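Local coordinates for protein Niban 2 (PDB 7CTP), which may suppress apoptosis and promote melanoma cell invasion in vitro, and has cadherin-binding and transcription-coactivator activities, its fold combining a PH domain with long helices, at residues 232-241 against 275-286; 1-9 against 266-274. All coordinates share one frame; numbering follows the deposited sequence.

Contact 1. Residues 232-241 against 275-286; sequences EVQILSNLVM and YHMVYEQAKARF
Helices 232-241 and 275-286, from helices 232-252 and 260-337 of the chain's helical part, touch between Ser237 and Tyr279, whose CA atoms are 5.2 Å apart; the segment axes approach to 8.7 Å with their N-to-C directions 124° apart. A small residue suits this meeting point. Ser237 enters as a knob into the hole formed by Tyr275, Val278, Tyr279 and Ala282, and its OG lies 3.2 Å from Tyr279 CA. This OG gives a hydrogen bond of 2.8 Å to Val233 O, which also accepts Ser237 N from the opposite face of its plane. One turn earlier, Val233 lays CG1 over the centre of the Tyr279 ring as a CH-pi contact; chi1 of 179°, with CG1 anti to the backbone N, aims this methyl at the ring. Val240 and Val278 meet tip to tip, and Met241 CG lies at the edge of the Tyr275 ring. Leu236 CD1 packs on Phe286 CB at 3.8 Å; helix 10-48 covers Leu236, Val240 and Val278. Tyr275 is a knob among Gln234, Ser237, Asn238 and Met241; one water joins its OH to Gln234 NE2 and another to Asn238 OD1, while Asn231 N holds Gln234 OE1 and Met227 O holds Asn238 ND2. Without a direct hydrogen bond across, cohesion rests on apolar fit, and polar groups are satisfied by their own helix, by water and by neighbouring loops.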
ATOM      1  N   GLU A 232       6.160  -1.231   8.283  1.00 20.81           N
ATOM      2  CA  GLU A 232       5.727  -0.593   9.526  1.00 21.17           C
ATOM      3  C   GLU A 232       6.642   0.562   9.924  1.00 18.34           C
ATOM      4  O   GLU A 232       6.170   1.622  10.361  1.00 18.60           O
ATOM      5  CB  GLU A 232       5.675  -1.625  10.654  1.00 22.26           C
ATOM      6  CG  GLU A 232       4.598  -2.666  10.485  1.00 27.38           C
ATOM      7  CD  GLU A 232       5.109  -3.916   9.819  1.00 37.19           C
ATOM      8  OE1 GLU A 232       4.572  -5.005  10.127  1.00 38.03           O
ATOM      9  OE2 GLU A 232       6.046  -3.819   8.993  1.00 27.53           O
ATOM     10  N   VAL A 233       7.956   0.363   9.825  1.00 20.09           N
ATOM     11  CA  VAL A 233       8.876   1.411  10.270  1.00 20.20           C
ATOM     12  C   VAL A 233       8.791   2.629   9.350  1.00 20.16           C
ATOM     13  O   VAL A 233       8.877   3.772   9.808  1.00 19.40           O
ATOM     14  CB  VAL A 233      10.314   0.868  10.369  1.00 22.83           C
ATOM     15  CG1 VAL A 233      11.263   1.980  10.823  1.00 23.32           C
ATOM     16  CG2 VAL A 233      10.377  -0.299  11.356  1.00 23.43           C
ATOM     17  N   GLN A 234       8.644   2.404   8.040  1.00 18.71           N
ATOM     18  CA  GLN A 234       8.503   3.525   7.115  1.00 16.69           C
ATOM     19  C   GLN A 234       7.241   4.319   7.420  1.00 18.97           C
ATOM     20  O   GLN A 234       7.247   5.560   7.404  1.00 19.48           O
ATOM     21  CB  GLN A 234       8.473   3.006   5.677  1.00 22.07           C
ATOM     22  CG  GLN A 234       9.819   2.464   5.193  1.00 19.51           C
ATOM     23  CD  GLN A 234       9.733   1.856   3.800  1.00 19.38           C
ATOM     24  OE1 GLN A 234       8.870   1.025   3.531  1.00 20.71           O
ATOM     25  NE2 GLN A 234      10.635   2.260   2.910  1.00 22.37           N
ATOM     26  N   ILE A 235       6.146   3.619   7.704  1.00 16.82           N
ATOM     27  CA  ILE A 235       4.888   4.298   7.998  1.00 18.69           C
ATOM     28  C   ILE A 235       4.988   5.080   9.299  1.00 19.65           C
ATOM     29  O   ILE A 235       4.513   6.220   9.396  1.00 17.45           O
ATOM     30  CB  ILE A 235       3.733   3.280   8.027  1.00 19.58           C
ATOM     31  CG1 ILE A 235       3.497   2.728   6.612  1.00 21.54           C
ATOM     32  CG2 ILE A 235       2.471   3.908   8.639  1.00 18.63           C
ATOM     33  CD1 ILE A 235       2.629   1.462   6.595  1.00 22.04           C
ATOM     34  N   LEU A 236       5.591   4.480  10.325  1.00 20.24           N
ATOM     35  CA  LEU A 236       5.817   5.201  11.574  1.00 19.09           C
ATOM     36  C   LEU A 236       6.687   6.427  11.358  1.00 21.48           C
ATOM     37  O   LEU A 236       6.465   7.473  11.980  1.00 19.82           O
ATOM     38  CB  LEU A 236       6.476   4.277  12.587  1.00 18.71           C
ATOM     39  CG  LEU A 236       5.558   3.454  13.466  1.00 28.84           C
ATOM     40  CD1 LEU A 236       6.454   2.635  14.387  1.00 26.28           C
ATOM     41  CD2 LEU A 236       4.649   4.390  14.252  1.00 27.97           C
ATOM     42  N   SER A 237       7.706   6.306  10.506  1.00 20.10           N
ATOM     43  CA  SER A 237       8.536   7.464  10.190  1.00 17.88           C
ATOM     44  C   SER A 237       7.720   8.546   9.495  1.00 19.04           C
ATOM     45  O   SER A 237       7.880   9.733   9.792  1.00 21.10           O
ATOM     46  CB  SER A 237       9.712   7.042   9.314  1.00 22.36           C
ATOM     47  OG  SER A 237      10.456   6.020   9.950  1.00 21.26           O
ATOM     48  N   ASN A 238       6.839   8.150   8.569  1.00 18.26           N
ATOM     49  CA  ASN A 238       5.950   9.114   7.928  1.00 20.34           C
ATOM     50  C   ASN A 238       5.040   9.786   8.953  1.00 17.24           C
ATOM     51  O   ASN A 238       4.767  10.988   8.856  1.00 18.75           O
ATOM     52  CB  ASN A 238       5.093   8.443   6.854  1.00 19.09           C
ATOM     53  CG  ASN A 238       5.898   7.898   5.676  1.00 23.77           C
ATOM     54  OD1 ASN A 238       7.049   8.292   5.425  1.00 21.21           O
ATOM     55  ND2 ASN A 238       5.278   6.978   4.934  1.00 21.32           N
ATOM     56  N   LEU A 239       4.518   9.010   9.908  1.00 17.96           N
ATOM     57  CA  LEU A 239       3.663   9.562  10.959  1.00 19.01           C
ATOM     58  C   LEU A 239       4.383  10.646  11.748  1.00 23.47           C
ATOM     59  O   LEU A 239       3.835  11.734  11.979  1.00 20.07           O
ATOM     60  CB  LEU A 239       3.217   8.441  11.892  1.00 19.05           C
ATOM     61  CG  LEU A 239       2.176   8.767  12.963  1.00 19.06           C
ATOM     62  CD1 LEU A 239       0.801   8.992  12.325  1.00 24.56           C
ATOM     63  CD2 LEU A 239       2.125   7.618  13.954  1.00 24.42           C
ATOM     64  N   VAL A 240       5.606  10.343  12.205  1.00 19.00           N
ATOM     65  CA  VAL A 240       6.401  11.310  12.962  1.00 17.79           C
ATOM     66  C   VAL A 240       6.703  12.546  12.121  1.00 20.30           C
ATOM     67  O   VAL A 240       6.548  13.680  12.592  1.00 20.01           O
ATOM     68  CB  VAL A 240       7.694  10.654  13.480  1.00 15.87           C
ATOM     69  CG1 VAL A 240       8.609  11.709  14.125  1.00 21.49           C
ATOM     70  CG2 VAL A 240       7.367   9.559  14.484  1.00 19.38           C
ATOM     71  N   MET A 241       7.170  12.351  10.880  1.00 17.20           N
ATOM     72  CA  MET A 241       7.519  13.500  10.039  1.00 18.36           C
ATOM     73  C   MET A 241       6.309  14.386   9.769  1.00 25.39           C
ATOM     74  O   MET A 241       6.430  15.618   9.741  1.00 23.02           O
ATOM     75  CB  MET A 241       8.129  13.046   8.714  1.00 18.98           C
ATOM     76  CG  MET A 241       9.483  12.338   8.830  1.00 22.18           C
ATOM     77  SD  MET A 241      10.781  13.332   9.601  1.00 23.94           S
ATOM     78  CE  MET A 241      11.022  14.606   8.352  1.00 24.02           C
ATOM     79  N   TYR A 275      14.483  12.423   8.618  1.00 18.10           N
ATOM     80  CA  TYR A 275      13.798  11.172   8.302  1.00 19.91           C
ATOM     81  C   TYR A 275      14.642   9.961   8.699  1.00 22.31           C
ATOM     82  O   TYR A 275      14.119   8.996   9.263  1.00 19.91           O
ATOM     83  CB  TYR A 275      13.452  11.123   6.808  1.00 18.65           C
ATOM     84  CG  TYR A 275      12.767   9.837   6.373  1.00 17.08           C
ATOM     85  CD1 TYR A 275      11.392   9.658   6.542  1.00 19.62           C
ATOM     86  CD2 TYR A 275      13.501   8.795   5.803  1.00 22.75           C
ATOM     87  CE1 TYR A 275      10.762   8.467   6.147  1.00 21.30           C
ATOM     88  CE2 TYR A 275      12.890   7.606   5.419  1.00 27.47           C
ATOM     89  CZ  TYR A 275      11.529   7.444   5.589  1.00 26.47           C
ATOM     90  OH  TYR A 275      10.941   6.248   5.186  1.00 26.47           O
ATOM     91  N   HIS A 276      15.950   9.997   8.417  1.00 18.92           N
ATOM     92  CA  HIS A 276      16.825   8.879   8.788  1.00 20.45           C
ATOM     93  C   HIS A 276      16.886   8.680  10.299  1.00 19.76           C
ATOM     94  O   HIS A 276      16.828   7.546  10.795  1.00 19.94           O
ATOM     95  CB  HIS A 276      18.234   9.111   8.240  1.00 26.73           C
ATOM     96  CG  HIS A 276      19.287   8.297   8.936  1.00 32.25           C
ATOM     97  ND1 HIS A 276      19.563   6.989   8.594  1.00 37.48           N
ATOM     98  CD2 HIS A 276      20.105   8.594   9.977  1.00 38.79           C
ATOM     99  CE1 HIS A 276      20.515   6.518   9.384  1.00 38.39           C
ATOM    100  NE2 HIS A 276      20.858   7.471  10.234  1.00 38.22           N
ATOM    101  N   MET A 277      17.042   9.781  11.042  1.00 16.77           N
ATOM    102  CA  MET A 277      17.089   9.738  12.500  1.00 16.97           C
ATOM    103  C   MET A 277      15.797   9.166  13.071  1.00 20.75           C
ATOM    104  O   MET A 277      15.810   8.307  13.966  1.00 19.54           O
ATOM    105  CB  MET A 277      17.313  11.165  12.994  1.00 23.53           C
ATOM    106  CG  MET A 277      17.864  11.341  14.352  1.00 43.07           C
ATOM    107  SD  MET A 277      17.829  13.135  14.588  1.00 37.32           S
ATOM    108  CE  MET A 277      16.867  13.148  16.086  1.00 35.92           C
ATOM    109  N   VAL A 278      14.666   9.652  12.564  1.00 20.65           N
ATOM    110  CA  VAL A 278      13.356   9.157  12.991  1.00 16.65           C
ATOM    111  C   VAL A 278      13.206   7.674  12.674  1.00 19.58           C
ATOM    112  O   VAL A 278      12.699   6.893  13.495  1.00 18.92           O
ATOM    113  CB  VAL A 278      12.245   9.986  12.324  1.00 18.55           C
ATOM    114  CG1 VAL A 278      10.903   9.283  12.445  1.00 19.67           C
ATOM    115  CG2 VAL A 278      12.198  11.390  12.925  1.00 18.98           C
ATOM    116  N   TYR A 279      13.593   7.274  11.453  1.00 16.78           N
ATOM    117  CA  TYR A 279      13.453   5.877  11.043  1.00 17.28           C
ATOM    118  C   TYR A 279      14.177   4.947  12.007  1.00 18.20           C
ATOM    119  O   TYR A 279      13.624   3.924  12.439  1.00 19.08           O
ATOM    120  CB  TYR A 279      13.983   5.698   9.613  1.00 19.43           C
ATOM    121  CG  TYR A 279      13.904   4.269   9.085  1.00 21.66           C
ATOM    122  CD1 TYR A 279      14.866   3.314   9.433  1.00 19.48           C
ATOM    123  CD2 TYR A 279      12.872   3.875   8.239  1.00 23.83           C
ATOM    124  CE1 TYR A 279      14.796   2.007   8.956  1.00 20.97           C
ATOM    125  CE2 TYR A 279      12.799   2.572   7.755  1.00 21.09           C
ATOM    126  CZ  TYR A 279      13.764   1.648   8.128  1.00 25.48           C
ATOM    127  OH  TYR A 279      13.696   0.356   7.651  1.00 27.18           O
ATOM    128  N   GLU A 280      15.423   5.279  12.354  1.00 17.75           N
ATOM    129  CA  GLU A 280      16.168   4.389  13.243  1.00 20.21           C
ATOM    130  C   GLU A 280      15.547   4.352  14.631  1.00 22.75           C
ATOM    131  O   GLU A 280      15.482   3.288  15.259  1.00 20.80           O
ATOM    132  CB  GLU A 280      17.636   4.810  13.321  1.00 19.93           C
ATOM    133  CG  GLU A 280      18.420   4.540  12.026  1.00 26.14           C
ATOM    134  CD  GLU A 280      18.362   3.083  11.578  1.00 32.96           C
ATOM    135  OE1 GLU A 280      18.411   2.180  12.443  1.00 37.00           O
ATOM    136  OE2 GLU A 280      18.269   2.834  10.351  1.00 35.04           O
ATOM    137  N   GLN A 281      15.070   5.499  15.122  1.00 19.32           N
ATOM    138  CA  GLN A 281      14.431   5.531  16.437  1.00 19.58           C
ATOM    139  C   GLN A 281      13.129   4.734  16.439  1.00 17.90           C
ATOM    140  O   GLN A 281      12.853   3.954  17.371  1.00 19.72           O
ATOM    141  CB  GLN A 281      14.202   6.988  16.846  1.00 19.10           C
ATOM    142  CG  GLN A 281      13.879   7.182  18.314  1.00 19.86           C
ATOM    143  CD  GLN A 281      13.824   8.644  18.692  1.00 19.61           C
ATOM    144  OE1 GLN A 281      14.412   9.495  18.020  1.00 22.78           O
ATOM    145  NE2 GLN A 281      13.131   8.942  19.781  1.00 22.71           N
ATOM    146  N   ALA A 282      12.314   4.911  15.398  1.00 19.59           N
ATOM    147  CA  ALA A 282      11.048   4.187  15.301  1.00 18.25           C
ATOM    148  C   ALA A 282      11.285   2.687  15.176  1.00 21.21           C
ATOM    149  O   ALA A 282      10.545   1.882  15.760  1.00 21.78           O
ATOM    150  CB  ALA A 282      10.242   4.712  14.108  1.00 20.39           C
ATOM    151  N   LYS A 283      12.323   2.295  14.430  1.00 18.98           N
ATOM    152  CA  LYS A 283      12.627   0.879  14.262  1.00 23.78           C
ATOM    153  C   LYS A 283      12.926   0.242  15.608  1.00 23.31           C
ATOM    154  O   LYS A 283      12.367  -0.808  15.954  1.00 21.74           O
ATOM    155  CB  LYS A 283      13.806   0.702  13.301  1.00 18.96           C
ATOM    156  CG  LYS A 283      14.188  -0.776  13.031  1.00 22.24           C
ATOM    157  CD  LYS A 283      15.248  -0.882  11.953  1.00 26.66           C
ATOM    158  CE  LYS A 283      15.690  -2.334  11.752  1.00 39.40           C
ATOM    159  NZ  LYS A 283      16.671  -2.456  10.630  1.00 59.45           N
ATOM    160  N   ALA A 284      13.780   0.892  16.401  1.00 20.81           N
ATOM    161  CA  ALA A 284      14.137   0.350  17.711  1.00 24.44           C
ATOM    162  C   ALA A 284      12.916   0.258  18.622  1.00 26.22           C
ATOM    163  O   ALA A 284      12.674  -0.779  19.254  1.00 26.18           O
ATOM    164  CB  ALA A 284      15.231   1.213  18.353  1.00 20.68           C
ATOM    165  N   ARG A 285      12.121   1.330  18.690  1.00 21.98           N
ATOM    166  CA  ARG A 285      10.984   1.351  19.606  1.00 19.78           C
ATOM    167  C   ARG A 285       9.918   0.344  19.185  1.00 23.56           C
ATOM    168  O   ARG A 285       9.369  -0.383  20.025  1.00 22.69           O
ATOM    169  CB  ARG A 285      10.389   2.756  19.693  1.00 22.47           C
ATOM    170  CG  ARG A 285      11.284   3.803  20.371  1.00 25.00           C
ATOM    171  CD  ARG A 285      11.396   3.630  21.890  1.00 27.96           C
ATOM    172  NE  ARG A 285      10.100   3.525  22.562  1.00 25.99           N
ATOM    173  CZ  ARG A 285       9.327   4.548  22.930  1.00 27.87           C
ATOM    174  NH1 ARG A 285       9.688   5.817  22.704  1.00 23.78           N
ATOM    175  NH2 ARG A 285       8.172   4.292  23.540  1.00 28.18           N
ATOM    176  N   PHE A 286       9.613   0.280  17.887  1.00 20.61           N
ATOM    177  CA  PHE A 286       8.555  -0.619  17.429  1.00 21.91           C
ATOM    178  C   PHE A 286       8.958  -2.080  17.589  1.00 26.54           C
ATOM    179  O   PHE A 286       8.168  -2.905  18.072  1.00 24.66           O
ATOM    180  CB  PHE A 286       8.196  -0.331  15.974  1.00 18.98           C
ATOM    181  CG  PHE A 286       7.116  -1.230  15.449  1.00 20.34           C
ATOM    182  CD1 PHE A 286       5.827  -1.137  15.956  1.00 22.58           C
ATOM    183  CD2 PHE A 286       7.406  -2.209  14.518  1.00 22.83           C
ATOM    184  CE1 PHE A 286       4.825  -1.990  15.510  1.00 22.45           C
ATOM    185  CE2 PHE A 286       6.413  -3.064  14.062  1.00 25.09           C
ATOM    186  CZ  PHE A 286       5.122  -2.952  14.564  1.00 21.96           C
TER
HETATM  187  O   HOH W   1      12.283   4.744   3.540  1.00 23.31           O
HETATM  188  O   HOH W   2       8.600   6.540   3.733  1.00 28.59           O

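Contact 2. Residues 1-9 against 266-274; sequences GDVLSTHLD and QWIQISDAV
Val3 and Leu4 of a short N-capped helix, residues 3-7, and Leu8 just past its end pack against helix 266-274, part of the long helix 260-337. The segment axes come within 10.1 Å and their directions differ by 70°. Apolar contacts carry the interface, and no hydrogen bond crosses it. Leu4 sends CD2 to Ala273 CB, and Leu8 CD1 reaches the same methyl at 3.5 Å; the small alanine lets both leucines come close to the helix surface. Leu8 CD2 also meets Val274 CG2, the two side chains crossing at about a right angle. Ile270 fills the middle of the patch, its CD1 lying 3.8 Å from Val3 CG2, with His7 CB a little farther away. Ile16 of helix 10-48 touches both Leu8 and Val274.

The capping bonds of helix 3-7 lie within residues 1-9. Asp2 is the N-cap: its OD1 accepts Ser5 N at 2.8 Å with an N-H...O angle of 163°, from above the carboxylate plane, and Leu4 N gives a weak bond to the same oxygen. An aspartate suits this place because its short side chain can reach first-turn amides that lack a carbonyl partner within the helix. The hydroxyls of Ser5 and Thr6 turn back to Asp2 O. Gly1 is N-myristoylated in the protein, though not here, so the capped helix directly follows the lipidated end. Val3 holds CG1 between its backbone N and carbonyl carbon, chi1 53°, a close, non-hydrogen-bonded 3.1 Å from Gln269 OE1.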
ATOM      1  N   GLY A   1      29.898  26.170   8.646  1.00 66.14           N
ATOM      2  CA  GLY A   1      29.787  24.775   8.278  1.00 70.21           C
ATOM      3  C   GLY A   1      28.645  24.477   7.328  1.00 70.90           C
ATOM      4  O   GLY A   1      27.880  25.372   6.958  1.00 64.37           O
ATOM      5  N   ASP A   2      28.533  23.207   6.934  1.00 63.63           N
ATOM      6  CA  ASP A   2      27.516  22.795   5.980  1.00 52.23           C
ATOM      7  C   ASP A   2      26.127  22.898   6.611  1.00 53.90           C
ATOM      8  O   ASP A   2      25.964  23.245   7.786  1.00 44.92           O
ATOM      9  CB  ASP A   2      27.789  21.377   5.485  1.00 53.76           C
ATOM     10  CG  ASP A   2      27.707  20.345   6.588  1.00 58.86           C
ATOM     11  OD1 ASP A   2      26.582  20.030   7.027  1.00 59.56           O
ATOM     12  OD2 ASP A   2      28.769  19.858   7.027  1.00 68.30           O
ATOM     13  N   VAL A   3      25.114  22.589   5.801  1.00 44.23           N
ATOM     14  CA  VAL A   3      23.736  22.814   6.223  1.00 47.25           C
ATOM     15  C   VAL A   3      23.367  21.891   7.380  1.00 35.79           C
ATOM     16  O   VAL A   3      22.676  22.299   8.323  1.00 36.21           O
ATOM     17  CB  VAL A   3      22.781  22.643   5.026  1.00 52.14           C
ATOM     18  CG1 VAL A   3      23.013  21.300   4.353  1.00 48.10           C
ATOM     19  CG2 VAL A   3      21.331  22.789   5.476  1.00 42.81           C
ATOM     20  N   LEU A   4      23.819  20.638   7.331  1.00 34.83           N
ATOM     21  CA  LEU A   4      23.429  19.674   8.354  1.00 26.67           C
ATOM     22  C   LEU A   4      24.168  19.927   9.662  1.00 35.34           C
ATOM     23  O   LEU A   4      23.581  19.826  10.744  1.00 29.91           O
ATOM     24  CB  LEU A   4      23.676  18.249   7.852  1.00 31.78           C
ATOM     25  CG  LEU A   4      22.826  17.771   6.671  1.00 31.21           C
ATOM     26  CD1 LEU A   4      23.073  16.307   6.382  1.00 37.74           C
ATOM     27  CD2 LEU A   4      21.333  18.027   6.898  1.00 31.99           C
ATOM     28  N   SER A   5      25.453  20.278   9.588  1.00 34.72           N
ATOM     29  CA  SER A   5      26.202  20.523  10.814  1.00 35.35           C
ATOM     30  C   SER A   5      25.722  21.793  11.494  1.00 31.06           C
ATOM     31  O   SER A   5      25.765  21.893  12.725  1.00 35.65           O
ATOM     32  CB  SER A   5      27.697  20.610  10.521  1.00 40.51           C
ATOM     33  OG  SER A   5      27.963  21.657   9.604  1.00 50.12           O
ATOM     34  N   THR A   6      25.232  22.755  10.710  1.00 35.34           N
ATOM     35  CA  THR A   6      24.765  24.018  11.268  1.00 38.46           C
ATOM     36  C   THR A   6      23.396  23.870  11.915  1.00 37.41           C
ATOM     37  O   THR A   6      23.197  24.284  13.062  1.00 37.60           O
ATOM     38  CB  THR A   6      24.715  25.088  10.182  1.00 41.89           C
ATOM     39  OG1 THR A   6      26.013  25.223   9.593  1.00 46.20           O
ATOM     40  CG2 THR A   6      24.282  26.427  10.784  1.00 40.13           C
ATOM     41  N   HIS A   7      22.443  23.277  11.198  1.00 31.73           N
ATOM     42  CA  HIS A   7      21.058  23.292  11.640  1.00 29.23           C
ATOM     43  C   HIS A   7      20.623  22.013  12.330  1.00 34.48           C
ATOM     44  O   HIS A   7      19.655  22.046  13.102  1.00 34.44           O
ATOM     45  CB  HIS A   7      20.136  23.586  10.456  1.00 30.14           C
ATOM     46  CG  HIS A   7      20.441  24.886   9.781  1.00 32.91           C
ATOM     47  ND1 HIS A   7      20.311  26.099  10.422  1.00 41.38           N
ATOM     48  CD2 HIS A   7      20.900  25.160   8.537  1.00 41.67           C
ATOM     49  CE1 HIS A   7      20.664  27.068   9.595  1.00 35.69           C
ATOM     50  NE2 HIS A   7      21.022  26.525   8.444  1.00 38.64           N
ATOM     51  N   LEU A   8      21.309  20.900  12.104  1.00 25.72           N
ATOM     52  CA  LEU A   8      21.025  19.722  12.916  1.00 25.35           C
ATOM     53  C   LEU A   8      22.194  19.433  13.848  1.00 25.22           C
ATOM     54  O   LEU A   8      22.762  18.335  13.821  1.00 24.40           O
ATOM     55  CB  LEU A   8      20.711  18.508  12.032  1.00 24.66           C
ATOM     56  CG  LEU A   8      19.458  18.657  11.174  1.00 27.43           C
ATOM     57  CD1 LEU A   8      19.259  17.449  10.278  1.00 23.99           C
ATOM     58  CD2 LEU A   8      18.238  18.865  12.062  1.00 25.92           C
ATOM     59  N   ASP A   9      22.550  20.403  14.691  1.00 26.52           N
ATOM     60  CA  ASP A   9      23.586  20.158  15.681  1.00 28.43           C
ATOM     61  C   ASP A   9      23.064  19.213  16.764  1.00 28.82           C
ATOM     62  O   ASP A   9      21.907  18.781  16.753  1.00 24.52           O
ATOM     63  CB  ASP A   9      24.118  21.473  16.269  1.00 28.61           C
ATOM     64  CG  ASP A   9      23.086  22.251  17.081  1.00 37.14           C
ATOM     65  OD1 ASP A   9      21.986  21.739  17.373  1.00 28.92           O
ATOM     66  OD2 ASP A   9      23.393  23.415  17.430  1.00 36.13           O
ATOM     67  N   GLN A 266      17.984  23.109   0.464  1.00 25.93           N
ATOM     68  CA  GLN A 266      18.509  22.922   1.811  1.00 26.74           C
ATOM     69  C   GLN A 266      17.480  22.254   2.706  1.00 22.23           C
ATOM     70  O   GLN A 266      17.822  21.383   3.518  1.00 25.39           O
ATOM     71  CB  GLN A 266      18.943  24.260   2.402  1.00 28.29           C
ATOM     72  CG  GLN A 266      20.129  24.843   1.691  1.00 37.83           C
ATOM     73  CD  GLN A 266      20.419  26.245   2.147  1.00 37.92           C
ATOM     74  OE1 GLN A 266      20.574  27.153   1.333  1.00 39.45           O
ATOM     75  NE2 GLN A 266      20.485  26.435   3.457  1.00 34.55           N
ATOM     76  N   TRP A 267      16.207  22.634   2.572  1.00 20.06           N
ATOM     77  CA  TRP A 267      15.191  21.995   3.404  1.00 23.29           C
ATOM     78  C   TRP A 267      15.071  20.508   3.075  1.00 25.57           C
ATOM     79  O   TRP A 267      14.906  19.675   3.977  1.00 24.36           O
ATOM     80  CB  TRP A 267      13.832  22.683   3.261  1.00 24.56           C
ATOM     81  CG  TRP A 267      12.796  21.834   3.908  1.00 24.54           C
ATOM     82  CD1 TRP A 267      11.867  21.052   3.284  1.00 24.27           C
ATOM     83  CD2 TRP A 267      12.653  21.589   5.308  1.00 25.08           C
ATOM     84  NE1 TRP A 267      11.133  20.359   4.212  1.00 24.01           N
ATOM     85  CE2 TRP A 267      11.591  20.670   5.465  1.00 24.76           C
ATOM     86  CE3 TRP A 267      13.304  22.070   6.447  1.00 26.47           C
ATOM     87  CZ2 TRP A 267      11.163  20.223   6.718  1.00 27.88           C
ATOM     88  CZ3 TRP A 267      12.874  21.626   7.699  1.00 23.04           C
ATOM     89  CH2 TRP A 267      11.816  20.709   7.822  1.00 22.99           C
ATOM     90  N   ILE A 268      15.164  20.156   1.787  1.00 23.88           N
ATOM     91  CA  ILE A 268      15.100  18.748   1.393  1.00 21.75           C
ATOM     92  C   ILE A 268      16.230  17.962   2.045  1.00 23.61           C
ATOM     93  O   ILE A 268      16.032  16.834   2.515  1.00 23.67           O
ATOM     94  CB  ILE A 268      15.129  18.622  -0.145  1.00 20.91           C
ATOM     95  CG1 ILE A 268      13.807  19.116  -0.743  1.00 26.20           C
ATOM     96  CG2 ILE A 268      15.412  17.166  -0.553  1.00 28.39           C
ATOM     97  CD1 ILE A 268      13.922  19.586  -2.191  1.00 28.33           C
ATOM     98  N   GLN A 269      17.428  18.549   2.097  1.00 23.02           N
ATOM     99  CA  GLN A 269      18.562  17.879   2.729  1.00 23.66           C
ATOM    100  C   GLN A 269      18.336  17.697   4.227  1.00 25.02           C
ATOM    101  O   GLN A 269      18.627  16.631   4.785  1.00 23.83           O
ATOM    102  CB  GLN A 269      19.844  18.670   2.463  1.00 32.93           C
ATOM    103  CG  GLN A 269      21.114  17.951   2.895  1.00 41.07           C
ATOM    104  CD  GLN A 269      22.363  18.566   2.291  1.00 61.05           C
ATOM    105  OE1 GLN A 269      22.339  19.699   1.796  1.00 58.55           O
ATOM    106  NE2 GLN A 269      23.462  17.820   2.323  1.00 56.92           N
ATOM    107  N   ILE A 270      17.829  18.738   4.893  1.00 21.12           N
ATOM    108  CA  ILE A 270      17.522  18.652   6.322  1.00 22.12           C
ATOM    109  C   ILE A 270      16.447  17.603   6.580  1.00 23.30           C
ATOM    110  O   ILE A 270      16.558  16.792   7.504  1.00 22.40           O
ATOM    111  CB  ILE A 270      17.093  20.027   6.858  1.00 21.34           C
ATOM    112  CG1 ILE A 270      18.275  20.996   6.841  1.00 24.99           C
ATOM    113  CG2 ILE A 270      16.496  19.885   8.281  1.00 25.33           C
ATOM    114  CD1 ILE A 270      17.870  22.448   6.980  1.00 27.02           C
ATOM    115  N   SER A 271      15.383  17.618   5.771  1.00 19.30           N
ATOM    116  CA  SER A 271      14.278  16.677   5.962  1.00 18.93           C
ATOM    117  C   SER A 271      14.762  15.236   5.850  1.00 21.42           C
ATOM    118  O   SER A 271      14.360  14.365   6.639  1.00 18.76           O
ATOM    119  CB  SER A 271      13.178  16.946   4.942  1.00 19.61           C
ATOM    120  OG  SER A 271      12.033  16.150   5.196  1.00 20.35           O
ATOM    121  N   ASP A 272      15.603  14.953   4.848  1.00 20.60           N
ATOM    122  CA  ASP A 272      16.102  13.589   4.687  1.00 21.88           C
ATOM    123  C   ASP A 272      16.908  13.143   5.897  1.00 19.66           C
ATOM    124  O   ASP A 272      16.817  11.980   6.318  1.00 19.80           O
ATOM    125  CB  ASP A 272      16.970  13.453   3.437  1.00 23.78           C
ATOM    126  CG  ASP A 272      17.515  12.029   3.290  1.00 25.92           C
ATOM    127  OD1 ASP A 272      16.725  11.120   2.968  1.00 27.71           O
ATOM    128  OD2 ASP A 272      18.713  11.803   3.543  1.00 31.77           O
ATOM    129  N   ALA A 273      17.733  14.041   6.445  1.00 20.66           N
ATOM    130  CA  ALA A 273      18.524  13.710   7.626  1.00 19.89           C
ATOM    131  C   ALA A 273      17.630  13.426   8.826  1.00 19.04           C
ATOM    132  O   ALA A 273      17.878  12.476   9.578  1.00 19.98           O
ATOM    133  CB  ALA A 273      19.509  14.835   7.945  1.00 20.76           C
ATOM    134  N   VAL A 274      16.581  14.231   9.014  1.00 17.78           N
ATOM    135  CA  VAL A 274      15.645  13.975  10.106  1.00 18.17           C
ATOM    136  C   VAL A 274      14.887  12.677   9.866  1.00 19.54           C
ATOM    137  O   VAL A 274      14.670  11.890  10.797  1.00 17.45           O
ATOM    138  CB  VAL A 274      14.692  15.170  10.291  1.00 16.78           C
ATOM    139  CG1 VAL A 274      13.630  14.854  11.359  1.00 17.21           C
ATOM    140  CG2 VAL A 274      15.480  16.433  10.690  1.00 19.81           C
TER

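From the N terminus, residues 1-9 lead directly into helix 10-48; the chain then builds the PH domain, its antiparallel sheet and the helix 176-194, and continues through helix 204-218 to helix 232-252. Helix 260-337 follows and supplies the second segment of both contacts in succession. Contact 2 closes a long loop, with 256 residues between its segments, and contact 1 a short helical one of 33. The two cross, because residues 232-241 precede residues 266-274 and residues 275-286 follow them. Contact 2 brings the chain's start to helix 260-337, and contact 1 sets helix 232-252 against its next turns. They touch where Met241 packs on Ser271 and Val274.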